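Local coordinates for protein processed glycerol phosphate lipoteichoic acid synthase 2 (Bacillus subtilis, PDB 2W8D) that belongs to the sulfatase family of the alkaline phosphatase clan, has an alpha/beta fold and binds a magnesium ion, at residues Asn33-Leu39 against Phe189-Thr195; Met179-Glu183 against Asp241-Leu247; Ser251-Gly257 against Pro291-Ala297. Residues are numbered along the deposited sequence.

Contact 1 (Asn33-Leu39 against Phe189-Thr195); sequences NVIYVSL and FYTKFIT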
loop_
_atom_site.group_PDB
_atom_site.type_symbol
_atom_site.label_atom_id
_atom_site.label_comp_id
_atom_site.label_asym_id
_atom_site.label_seq_id
_atom_site.Cartn_x
_atom_site.Cartn_y
_atom_site.Cartn_z
ATOM N N ASN A 33 1.015 -16.109 8.975
ATOM C CA ASN A 33 0.710 -14.787 9.406
ATOM C C ASN A 33 0.898 -13.804 8.228
ATOM O O ASN A 33 1.577 -14.118 7.233
ATOM C CB ASN A 33 1.640 -14.412 10.541
ATOM C CG ASN A 33 1.560 -15.374 11.692
ATOM O OD1 ASN A 33 0.501 -15.562 12.270
ATOM N ND2 ASN A 33 2.682 -15.988 12.040
ATOM N N VAL A 34 0.275 -12.633 8.346
ATOM C CA VAL A 34 0.501 -11.561 7.423
ATOM C C VAL A 34 0.963 -10.384 8.275
ATOM O O VAL A 34 0.375 -10.101 9.325
ATOM C CB VAL A 34 -0.817 -11.168 6.653
ATOM C CG1 VAL A 34 -0.595 -9.925 5.723
ATOM C CG2 VAL A 34 -1.402 -12.364 5.896
ATOM N N ILE A 35 2.014 -9.704 7.810
ATOM C CA ILE A 35 2.510 -8.484 8.431
ATOM C C ILE A 35 2.598 -7.421 7.310
ATOM O O ILE A 35 3.428 -7.521 6.408
ATOM C CB ILE A 35 3.914 -8.725 9.075
ATOM C CG1 ILE A 35 3.851 -9.736 10.238
ATOM C CG2 ILE A 35 4.542 -7.412 9.529
ATOM C CD1 ILE A 35 5.224 -10.240 10.737
ATOM N N TYR A 36 1.730 -6.417 7.343
ATOM C CA TYR A 36 1.843 -5.346 6.379
ATOM C C TYR A 36 2.690 -4.263 7.010
ATOM O O TYR A 36 2.565 -4.002 8.217
ATOM C CB TYR A 36 0.459 -4.748 6.042
ATOM C CG TYR A 36 -0.294 -5.382 4.921
ATOM C CD1 TYR A 36 -1.122 -6.476 5.136
ATOM C CD2 TYR A 36 -0.254 -4.830 3.643
ATOM C CE1 TYR A 36 -1.878 -7.041 4.097
ATOM C CE2 TYR A 36 -1.002 -5.384 2.588
ATOM C CZ TYR A 36 -1.805 -6.496 2.836
ATOM O OH TYR A 36 -2.530 -7.041 1.804
ATOM N N VAL A 37 3.512 -3.611 6.200
ATOM C CA VAL A 37 4.231 -2.395 6.590
ATOM C C VAL A 37 4.014 -1.289 5.574
ATOM O O VAL A 37 4.352 -1.444 4.410
ATOM C CB VAL A 37 5.756 -2.599 6.707
ATOM C CG1 VAL A 37 6.395 -1.317 7.209
ATOM C CG2 VAL A 37 6.068 -3.811 7.631
ATOM N N SER A 38 3.435 -0.183 6.024
ATOM C CA SER A 38 3.266 0.994 5.209
ATOM C C SER A 38 4.489 1.876 5.368
ATOM O O SER A 38 4.730 2.423 6.445
ATOM C CB SER A 38 2.004 1.745 5.661
ATOM O OG SER A 38 1.963 3.068 5.155
ATOM N N LEU A 39 5.252 2.016 4.279
ATOM C CA LEU A 39 6.505 2.794 4.201
ATOM C C LEU A 39 6.199 4.215 3.797
ATOM O O LEU A 39 6.035 4.510 2.599
ATOM C CB LEU A 39 7.406 2.177 3.147
ATOM C CG LEU A 39 7.747 0.703 3.364
ATOM C CD1 LEU A 39 8.513 0.128 2.199
ATOM C CD2 LEU A 39 8.546 0.514 4.650
ATOM N N PHE A 189 -2.016 -14.458 12.748
ATOM C CA PHE A 189 -2.412 -13.062 12.880
ATOM C C PHE A 189 -2.208 -12.279 11.606
ATOM O O PHE A 189 -1.323 -12.589 10.810
ATOM C CB PHE A 189 -1.698 -12.390 14.055
ATOM C CG PHE A 189 -0.201 -12.372 13.931
ATOM C CD1 PHE A 189 0.427 -11.602 12.961
ATOM C CD2 PHE A 189 0.583 -13.114 14.784
ATOM C CE1 PHE A 189 1.837 -11.605 12.846
ATOM C CE2 PHE A 189 1.966 -13.107 14.683
ATOM C CZ PHE A 189 2.587 -12.362 13.724
ATOM N N TYR A 190 -3.023 -11.237 11.428
ATOM C CA TYR A 190 -2.931 -10.330 10.298
ATOM C C TYR A 190 -2.746 -8.919 10.865
ATOM O O TYR A 190 -3.615 -8.436 11.594
ATOM C CB TYR A 190 -4.238 -10.421 9.514
ATOM C CG TYR A 190 -4.438 -9.391 8.400
ATOM C CD1 TYR A 190 -4.797 -8.063 8.678
ATOM C CD2 TYR A 190 -4.341 -9.792 7.073
ATOM C CE1 TYR A 190 -5.009 -7.162 7.632
ATOM C CE2 TYR A 190 -4.558 -8.936 6.051
ATOM C CZ TYR A 190 -4.867 -7.631 6.317
ATOM O OH TYR A 190 -5.066 -6.854 5.229
ATOM N N THR A 191 -1.635 -8.270 10.534
ATOM C CA THR A 191 -1.190 -7.063 11.240
ATOM C C THR A 191 -0.698 -5.985 10.303
ATOM O O THR A 191 -0.188 -6.294 9.219
ATOM C CB THR A 191 -0.040 -7.350 12.226
ATOM O OG1 THR A 191 0.999 -8.073 11.558
ATOM C CG2 THR A 191 -0.541 -8.167 13.362
ATOM N N LYS A 192 -0.867 -4.727 10.729
ATOM C CA LYS A 192 -0.476 -3.564 9.947
ATOM C C LYS A 192 0.424 -2.672 10.768
ATOM O O LYS A 192 0.033 -2.251 11.866
ATOM C CB LYS A 192 -1.699 -2.738 9.513
ATOM C CG LYS A 192 -2.632 -3.398 8.482
ATOM C CD LYS A 192 -4.133 -3.078 8.792
ATOM C CE LYS A 192 -4.378 -1.594 8.913
ATOM N NZ LYS A 192 -3.881 -0.888 7.674
ATOM N N PHE A 193 1.610 -2.372 10.227
ATOM C CA PHE A 193 2.510 -1.408 10.837
ATOM C C PHE A 193 2.577 -0.110 10.028
ATOM O O PHE A 193 3.046 -0.094 8.876
ATOM C CB PHE A 193 3.902 -2.026 10.973
ATOM C CG PHE A 193 3.990 -3.094 12.034
ATOM C CD1 PHE A 193 4.540 -2.811 13.264
ATOM C CD2 PHE A 193 3.515 -4.379 11.794
ATOM C CE1 PHE A 193 4.613 -3.802 14.252
ATOM C CE2 PHE A 193 3.598 -5.353 12.739
ATOM C CZ PHE A 193 4.153 -5.082 13.987
ATOM N N ILE A 194 2.074 0.977 10.605
ATOM C CA ILE A 194 2.048 2.252 9.884
ATOM C C ILE A 194 3.182 3.147 10.381
ATOM O O ILE A 194 3.115 3.681 11.496
ATOM C CB ILE A 194 0.683 2.993 10.015
ATOM C CG1 ILE A 194 -0.514 2.022 9.904
ATOM C CG2 ILE A 194 0.619 4.227 9.003
ATOM C CD1 ILE A 194 -0.684 1.321 8.553
ATOM N N THR A 195 4.229 3.280 9.566
ATOM C CA THR A 195 5.402 4.075 9.930
ATOM C C THR A 195 5.031 5.546 9.856
ATOM O O THR A 195 4.060 5.884 9.214
ATOM C CB THR A 195 6.645 3.763 9.032
ATOM O OG1 THR A 195 6.416 4.150 7.649
ATOM C CG2 THR A 195 6.977 2.284 9.118
HETATM O O HOH W 1 -4.846 -7.254 2.638
HETATM O O HOH W 2 3.138 5.265 6.502
#

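Contact 2 (Met179-Glu183 against Asp241-Leu247); sequences MPLLE and DLKKDGL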
loop_
_atom_site.group_PDB
_atom_site.type_symbol
_atom_site.label_atom_id
_atom_site.label_comp_id
_atom_site.label_asym_id
_atom_site.label_seq_id
_atom_site.Cartn_x
_atom_site.Cartn_y
_atom_site.Cartn_z
HETATM N N MSE A 179 7.419 -5.288 19.270
HETATM C CA MSE A 179 7.763 -6.719 19.365
HETATM C C MSE A 179 6.958 -7.511 20.403
HETATM O O MSE A 179 6.216 -8.415 20.010
HETATM C CB MSE A 179 9.275 -6.963 19.500
HETATM C CG MSE A 179 10.112 -6.436 18.309
HETATM SE SE MSE A 179 9.317 -6.565 16.476
HETATM C CE MSE A 179 9.473 -8.498 16.186
ATOM N N PRO A 180 7.049 -7.157 21.710
ATOM C CA PRO A 180 6.262 -7.947 22.690
ATOM C C PRO A 180 4.761 -7.868 22.446
ATOM O O PRO A 180 4.030 -8.800 22.737
ATOM C CB PRO A 180 6.614 -7.319 24.054
ATOM C CG PRO A 180 7.284 -6.010 23.734
ATOM C CD PRO A 180 7.898 -6.146 22.365
ATOM N N LEU A 181 4.299 -6.761 21.885
ATOM C CA LEU A 181 2.900 -6.659 21.585
ATOM C C LEU A 181 2.578 -7.654 20.470
ATOM O O LEU A 181 1.613 -8.400 20.548
ATOM C CB LEU A 181 2.538 -5.221 21.228
ATOM C CG LEU A 181 2.896 -4.223 22.333
ATOM C CD1 LEU A 181 2.740 -2.824 21.796
ATOM C CD2 LEU A 181 2.052 -4.440 23.673
ATOM N N LEU A 182 3.420 -7.711 19.458
ATOM C CA LEU A 182 3.178 -8.602 18.332
ATOM C C LEU A 182 3.281 -10.077 18.704
ATOM O O LEU A 182 2.520 -10.895 18.189
ATOM C CB LEU A 182 4.154 -8.308 17.205
ATOM C CG LEU A 182 3.991 -9.212 15.996
ATOM C CD1 LEU A 182 2.712 -8.838 15.231
ATOM C CD2 LEU A 182 5.229 -9.092 15.133
ATOM N N GLU A 183 4.224 -10.398 19.585
ATOM C CA GLU A 183 4.472 -11.754 20.030
ATOM C C GLU A 183 3.397 -12.252 21.015
ATOM O O GLU A 183 3.331 -13.439 21.317
ATOM C CB GLU A 183 5.882 -11.842 20.650
ATOM C CG GLU A 183 7.012 -11.555 19.628
ATOM C CD GLU A 183 8.344 -11.031 20.231
ATOM O OE1 GLU A 183 8.521 -10.981 21.466
ATOM O OE2 GLU A 183 9.241 -10.654 19.438
ATOM N N ASP A 241 14.706 -8.553 14.179
ATOM C CA ASP A 241 13.852 -8.987 15.303
ATOM C C ASP A 241 12.791 -10.017 14.906
ATOM O O ASP A 241 12.511 -10.925 15.670
ATOM C CB ASP A 241 13.230 -7.793 16.031
ATOM C CG ASP A 241 14.255 -6.972 16.819
ATOM O OD1 ASP A 241 15.386 -7.445 17.038
ATOM O OD2 ASP A 241 13.931 -5.835 17.225
ATOM N N LEU A 242 12.224 -9.914 13.709
ATOM C CA LEU A 242 11.302 -10.954 13.248
ATOM C C LEU A 242 11.975 -12.339 13.086
ATOM O O LEU A 242 11.313 -13.387 13.105
ATOM C CB LEU A 242 10.635 -10.539 11.945
ATOM C CG LEU A 242 9.590 -9.405 11.991
ATOM C CD1 LEU A 242 9.083 -9.099 10.614
ATOM C CD2 LEU A 242 8.443 -9.789 12.890
ATOM N N LYS A 243 13.294 -12.323 12.910
ATOM C CA LYS A 243 14.068 -13.534 12.728
ATOM C C LYS A 243 14.534 -14.104 14.053
ATOM O O LYS A 243 14.632 -15.311 14.173
ATOM C CB LYS A 243 15.250 -13.298 11.789
ATOM C CG LYS A 243 14.838 -12.958 10.345
ATOM C CD LYS A 243 16.024 -12.404 9.524
ATOM C CE LYS A 243 15.793 -12.564 8.026
ATOM N NZ LYS A 243 16.725 -11.706 7.187
ATOM N N LYS A 244 14.798 -13.258 15.051
ATOM C CA LYS A 244 15.077 -13.764 16.406
ATOM C C LYS A 244 13.861 -14.529 16.930
ATOM O O LYS A 244 14.004 -15.657 17.376
ATOM C CB LYS A 244 15.405 -12.652 17.424
ATOM C CG LYS A 244 16.369 -11.561 16.988
ATOM C CD LYS A 244 17.833 -11.977 17.136
ATOM C CE LYS A 244 18.698 -11.145 16.162
ATOM N NZ LYS A 244 20.107 -11.661 16.096
ATOM N N ASP A 245 12.671 -13.914 16.879
ATOM C CA ASP A 245 11.505 -14.518 17.528
ATOM C C ASP A 245 10.816 -15.622 16.723
ATOM O O ASP A 245 9.872 -16.236 17.203
ATOM C CB ASP A 245 10.516 -13.461 18.028
ATOM C CG ASP A 245 9.932 -12.592 16.904
ATOM O OD1 ASP A 245 9.559 -13.102 15.816
ATOM O OD2 ASP A 245 9.821 -11.363 17.111
ATOM N N GLY A 246 11.300 -15.887 15.512
ATOM C CA GLY A 246 10.775 -16.997 14.702
ATOM C C GLY A 246 9.557 -16.676 13.832
ATOM O O GLY A 246 9.014 -17.549 13.148
ATOM N N LEU A 247 9.121 -15.426 13.835
ATOM C CA LEU A 247 7.930 -15.055 13.061
ATOM C C LEU A 247 8.204 -14.859 11.563
ATOM O O LEU A 247 7.269 -14.845 10.761
ATOM C CB LEU A 247 7.223 -13.848 13.680
ATOM C CG LEU A 247 6.651 -14.035 15.102
ATOM C CD1 LEU A 247 6.102 -12.750 15.686
ATOM C CD2 LEU A 247 5.595 -15.105 15.133
#

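Contact 3 (Ser251-Gly257 against Pro291-Ala297); sequences SIIVMYG and PLFIHAA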
loop_
_atom_site.group_PDB
_atom_site.type_symbol
_atom_site.label_atom_id
_atom_site.label_comp_id
_atom_site.label_asym_id
_atom_site.label_seq_id
_atom_site.Cartn_x
_atom_site.Cartn_y
_atom_site.Cartn_z
ATOM N N SER A 251 5.566 -16.244 8.250
ATOM C CA SER A 251 4.833 -15.064 7.823
ATOM C C SER A 251 4.953 -14.642 6.368
ATOM O O SER A 251 5.889 -15.016 5.650
ATOM C CB SER A 251 5.167 -13.873 8.726
ATOM O OG SER A 251 4.847 -14.154 10.079
ATOM N N ILE A 252 3.968 -13.860 5.943
ATOM C CA ILE A 252 4.053 -13.149 4.699
ATOM C C ILE A 252 4.209 -11.693 5.100
ATOM O O ILE A 252 3.306 -11.088 5.706
ATOM C CB ILE A 252 2.767 -13.299 3.873
ATOM C CG1 ILE A 252 2.488 -14.760 3.551
ATOM C CG2 ILE A 252 2.833 -12.475 2.575
ATOM C CD1 ILE A 252 1.112 -14.927 2.911
ATOM N N ILE A 253 5.368 -11.129 4.774
ATOM C CA ILE A 253 5.604 -9.712 5.028
ATOM C C ILE A 253 5.384 -8.991 3.724
ATOM O O ILE A 253 5.949 -9.373 2.702
ATOM C CB ILE A 253 7.031 -9.495 5.562
ATOM C CG1 ILE A 253 7.215 -10.312 6.871
ATOM C CG2 ILE A 253 7.339 -7.984 5.688
ATOM C CD1 ILE A 253 8.607 -10.514 7.339
ATOM N N VAL A 254 4.539 -7.969 3.762
ATOM C CA VAL A 254 4.160 -7.195 2.591
ATOM C C VAL A 254 4.422 -5.736 2.918
ATOM O O VAL A 254 3.795 -5.187 3.837
ATOM C CB VAL A 254 2.618 -7.261 2.392
ATOM C CG1 VAL A 254 2.179 -6.447 1.167
ATOM C CG2 VAL A 254 2.113 -8.682 2.360
HETATM N N MSE A 255 5.283 -5.080 2.144
HETATM C CA MSE A 255 5.626 -3.683 2.395
HETATM C C MSE A 255 5.410 -2.822 1.197
HETATM O O MSE A 255 5.800 -3.181 0.071
HETATM C CB MSE A 255 7.062 -3.532 2.865
HETATM C CG MSE A 255 7.343 -4.424 4.054
HETATM SE SE MSE A 255 9.097 -4.048 4.759
HETATM C CE MSE A 255 10.202 -4.684 3.244
ATOM N N TYR A 256 4.858 -1.643 1.449
ATOM C CA TYR A 256 4.546 -0.736 0.356
ATOM C C TYR A 256 4.752 0.730 0.717
ATOM O O TYR A 256 4.384 1.178 1.824
ATOM C CB TYR A 256 3.084 -0.946 -0.065
ATOM C CG TYR A 256 2.090 -0.614 1.009
ATOM C CD1 TYR A 256 1.463 0.620 1.024
ATOM C CD2 TYR A 256 1.749 -1.540 1.999
ATOM C CE1 TYR A 256 0.549 0.966 2.025
ATOM C CE2 TYR A 256 0.845 -1.205 3.020
ATOM C CZ TYR A 256 0.225 0.043 3.012
ATOM O OH TYR A 256 -0.725 0.413 3.962
ATOM N N GLY A 257 5.263 1.498 -0.245
ATOM C CA GLY A 257 5.234 2.949 -0.091
ATOM C C GLY A 257 3.776 3.369 -0.196
ATOM O O GLY A 257 3.049 2.841 -1.046
ATOM N N PRO A 291 7.416 1.398 -4.115
ATOM C CA PRO A 291 7.877 0.015 -4.036
ATOM C C PRO A 291 6.851 -0.876 -3.349
ATOM O O PRO A 291 6.067 -0.388 -2.532
ATOM C CB PRO A 291 9.174 0.091 -3.223
ATOM C CG PRO A 291 9.107 1.392 -2.465
ATOM C CD PRO A 291 8.098 2.306 -3.180
ATOM N N LEU A 292 6.820 -2.146 -3.758
ATOM C CA LEU A 292 6.003 -3.159 -3.143
ATOM C C LEU A 292 6.911 -4.358 -2.991
ATOM O O LEU A 292 7.522 -4.777 -3.963
ATOM C CB LEU A 292 4.798 -3.519 -4.007
ATOM C CG LEU A 292 4.059 -4.767 -3.479
ATOM C CD1 LEU A 292 3.385 -4.587 -2.075
ATOM C CD2 LEU A 292 3.012 -5.257 -4.482
ATOM N N PHE A 293 7.013 -4.876 -1.776
ATOM C CA PHE A 293 7.826 -6.067 -1.484
ATOM C C PHE A 293 6.893 -7.098 -0.850
ATOM O O PHE A 293 6.057 -6.727 -0.030
ATOM C CB PHE A 293 8.932 -5.751 -0.456
ATOM C CG PHE A 293 9.961 -4.788 -0.938
ATOM C CD1 PHE A 293 11.099 -5.242 -1.571
ATOM C CD2 PHE A 293 9.801 -3.412 -0.754
ATOM C CE1 PHE A 293 12.077 -4.341 -2.035
ATOM C CE2 PHE A 293 10.775 -2.529 -1.191
ATOM C CZ PHE A 293 11.920 -3.006 -1.840
ATOM N N ILE A 294 7.004 -8.362 -1.257
ATOM C CA ILE A 294 6.291 -9.443 -0.598
ATOM C C ILE A 294 7.292 -10.578 -0.338
ATOM O O ILE A 294 7.820 -11.171 -1.284
ATOM C CB ILE A 294 5.130 -10.028 -1.452
ATOM C CG1 ILE A 294 4.052 -9.002 -1.749
ATOM C CG2 ILE A 294 4.505 -11.200 -0.758
ATOM C CD1 ILE A 294 3.053 -9.511 -2.745
ATOM N N HIS A 295 7.556 -10.860 0.931
ATOM C CA HIS A 295 8.316 -12.041 1.278
ATOM C C HIS A 295 7.359 -13.004 1.942
ATOM O O HIS A 295 6.877 -12.766 3.037
ATOM C CB HIS A 295 9.511 -11.721 2.173
ATOM C CG HIS A 295 10.380 -12.915 2.443
ATOM N ND1 HIS A 295 10.136 -13.794 3.473
ATOM C CD2 HIS A 295 11.462 -13.401 1.784
ATOM C CE1 HIS A 295 11.027 -14.772 3.445
ATOM N NE2 HIS A 295 11.845 -14.554 2.429
ATOM N N ALA A 296 7.015 -14.048 1.201
ATOM C CA ALA A 296 6.138 -15.092 1.644
ATOM C C ALA A 296 7.076 -16.236 1.910
ATOM O O ALA A 296 7.779 -16.716 1.001
ATOM C CB ALA A 296 5.169 -15.441 0.566
ATOM N N ALA A 297 7.123 -16.659 3.166
ATOM C CA ALA A 297 8.066 -17.705 3.579
ATOM C C ALA A 297 7.595 -19.051 3.076
ATOM O O ALA A 297 6.393 -19.366 3.173
ATOM C CB ALA A 297 8.190 -17.723 5.085
#

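Contact 1 (Asn33-Leu39 against Phe189-Thr195)
Phe-189 N donates a hydrogen bond to the side-chain OD1 of Asn-33 (2.8 Å), and Phe-189 O accepts one from Val-34 N (2.9 Å), the first backbone-to-backbone bond. Asn-33 also lays its CB over the face of the Phe-189 ring, 3.9 Å from the centroid and 21° off the normal, a CH-pi contact, while Ile-35 CG1 meets the ring at its edge. Tyr-190 pairs with Val-34 and turns to the other face of the sheet, where Val-34 CB lies 3.8 Å from Tyr-190 CD2. Its ring sits obliquely to that of Tyr-36, centroids 5.6 Å apart, and one water bridges the two hydroxyls, 2.5 Å from Tyr-36 OH and 2.6 Å from Tyr-190 OH. At Thr-191, both N (3.0 Å) and OG1 (3.1 Å) donate hydrogen bonds to Val-34 O, and Thr-191 O accepts one from Tyr-36 N at 2.7 Å. Lys-192 lies beside Tyr-36, its amine in salt bridges with Glu-88 and Glu-92. Phe-193 continues the alternation: Phe-193 N donates a hydrogen bond to Tyr-36 O (2.8 Å), Phe-193 O accepts one from Ser-38 N (2.9 Å), and its ring approaches Ile-35 CG2. Ile-194 CD1 packs on Ser-38 CB at 4.0 Å. Finally, Thr-195 closes the pair by donating OG1 (2.7 Å) and N (3.3 Å) to Ser-38 O. With the axes 4.6 Å apart and 15° from parallel, these are adjacent strands in the central sheet of an alkaline phosphatase-like alpha/beta domain, whose strand 33-39 leads directly to the magnesium ligand Glu-40.

Contact 2 (Met179-Glu183 against Asp241-Leu247)
Met-179, modelled as selenomethionine, lays its terminal CE across the end of the opposing helix, 3.8 Å from Asp-241 CB, 3.7 Å from Leu-242 CD2 and 3.0 Å from Asp-245 OD2. This is helix packing on one face of the central sheet of an alpha/beta fold: residues 179-183 of helix 171-183 meet the C-terminal end of helix 219-244 and the turn that follows it. Leu-182 supplies the apolar centre, with CD2 at 4.0 Å from Leu-242 CD2 and 3.8 Å from Leu-247 CD1. The same side chain reaches Phe-189 and Thr-191 of the strand beneath, so the packing extends from helix to sheet. Towards the surface the chemistry becomes acidic. Glu-183 OE2 and Asp-245 OD2 are only 2.5 Å apart, a separation that suggests one of the two acid groups is protonated. Asp-241, whose carboxylate forms a salt bridge with Lys-176, adds a further link between the helices. The contact is small, burying 274 Å² in total. After helix 219-244, Gly-246 is the first residue to leave helical angles, with phi 87°; a CB at these backbone angles would be jammed against the preceding carbonyl oxygen. Around that glycine the chain makes an Asx turn, in which Asp-245 OD1 accepts a hydrogen bond from Leu-247 N at 3.1 Å.

Contact 3 (Ser251-Gly257 against Pro291-Ala297)
Met-255 (66 Å² buried), Phe-293 (60 Å²) and His-295 (51 Å²) lose the most area here, and all three lie on one face of an antiparallel strand pair whose axes run 4.6 Å apart at 176°. Met-255, modelled as selenomethionine, and Phe-293 form a hydrogen-bonded pair: Met-255 N donates to Phe-293 O and Phe-293 N to Met-255 O, each at 2.8 Å. Their side chains also touch, Met-255 CE lying 4.1 Å from Phe-293 CB, while the Phe-293 ring carries on to stack with Tyr-71. Two residues along, the reciprocal pattern recurs, His-295 N to Ile-253 O and Ile-253 N to His-295 O, both 2.8 Å. The imidazole of His-295 leads away from the facing strand, stacking on Tyr-248 and hydrogen-bonded through NE2 to Glu-68. One hydrogen bond at each end extends the pairing, from Ala-297 N to Ser-251 O (3.2 Å) and from Gly-257 N to Pro-291 O (3.1 Å). The non-hydrogen-bonded pairs, Ile-252 with Ala-296, Val-254 with Ile-294 and Tyr-256 with Leu-292, point to the opposite face. There Ile-252 CG2 on Ile-294 CG2 and Val-254 CG1 on Leu-292 CD1, both 3.9 Å, are diagonal packing contacts. Strand 251-257 ends just before the magnesium ligands Asp-258 and His-259. In the mixed sheet this pair is flanked by strand 33-39, parallel to 251-257, and by strand 70-76, antiparallel to 292-296; helix 219-244 covers Ile-253 and Met-255.

How the contacts relate
Contacts 1 and 3 are fully buried, each centred about 10 Å from the centre of the chain, and belong to one sheet: strands 33-39 and 251-257 are neighbours, joined by probable hydrogen bonds such as Asn-33 O to Ile-252 N (2.7 Å). Their chemistry is mainly backbone hydrogen bonding, parallel in contact 1 and antiparallel in contact 3. Contact 2, its centre about 22 Å from that of the chain and partly buried, relies on side chains: apolar packing inside, a close pair of acids outside. It rests on the sheet through Leu-182 CD1 against Phe-189 CE1 (3.8 Å) and Leu-242 CD1 against Ile-253 CD1 (3.6 Å), thus reaching both strand pairs.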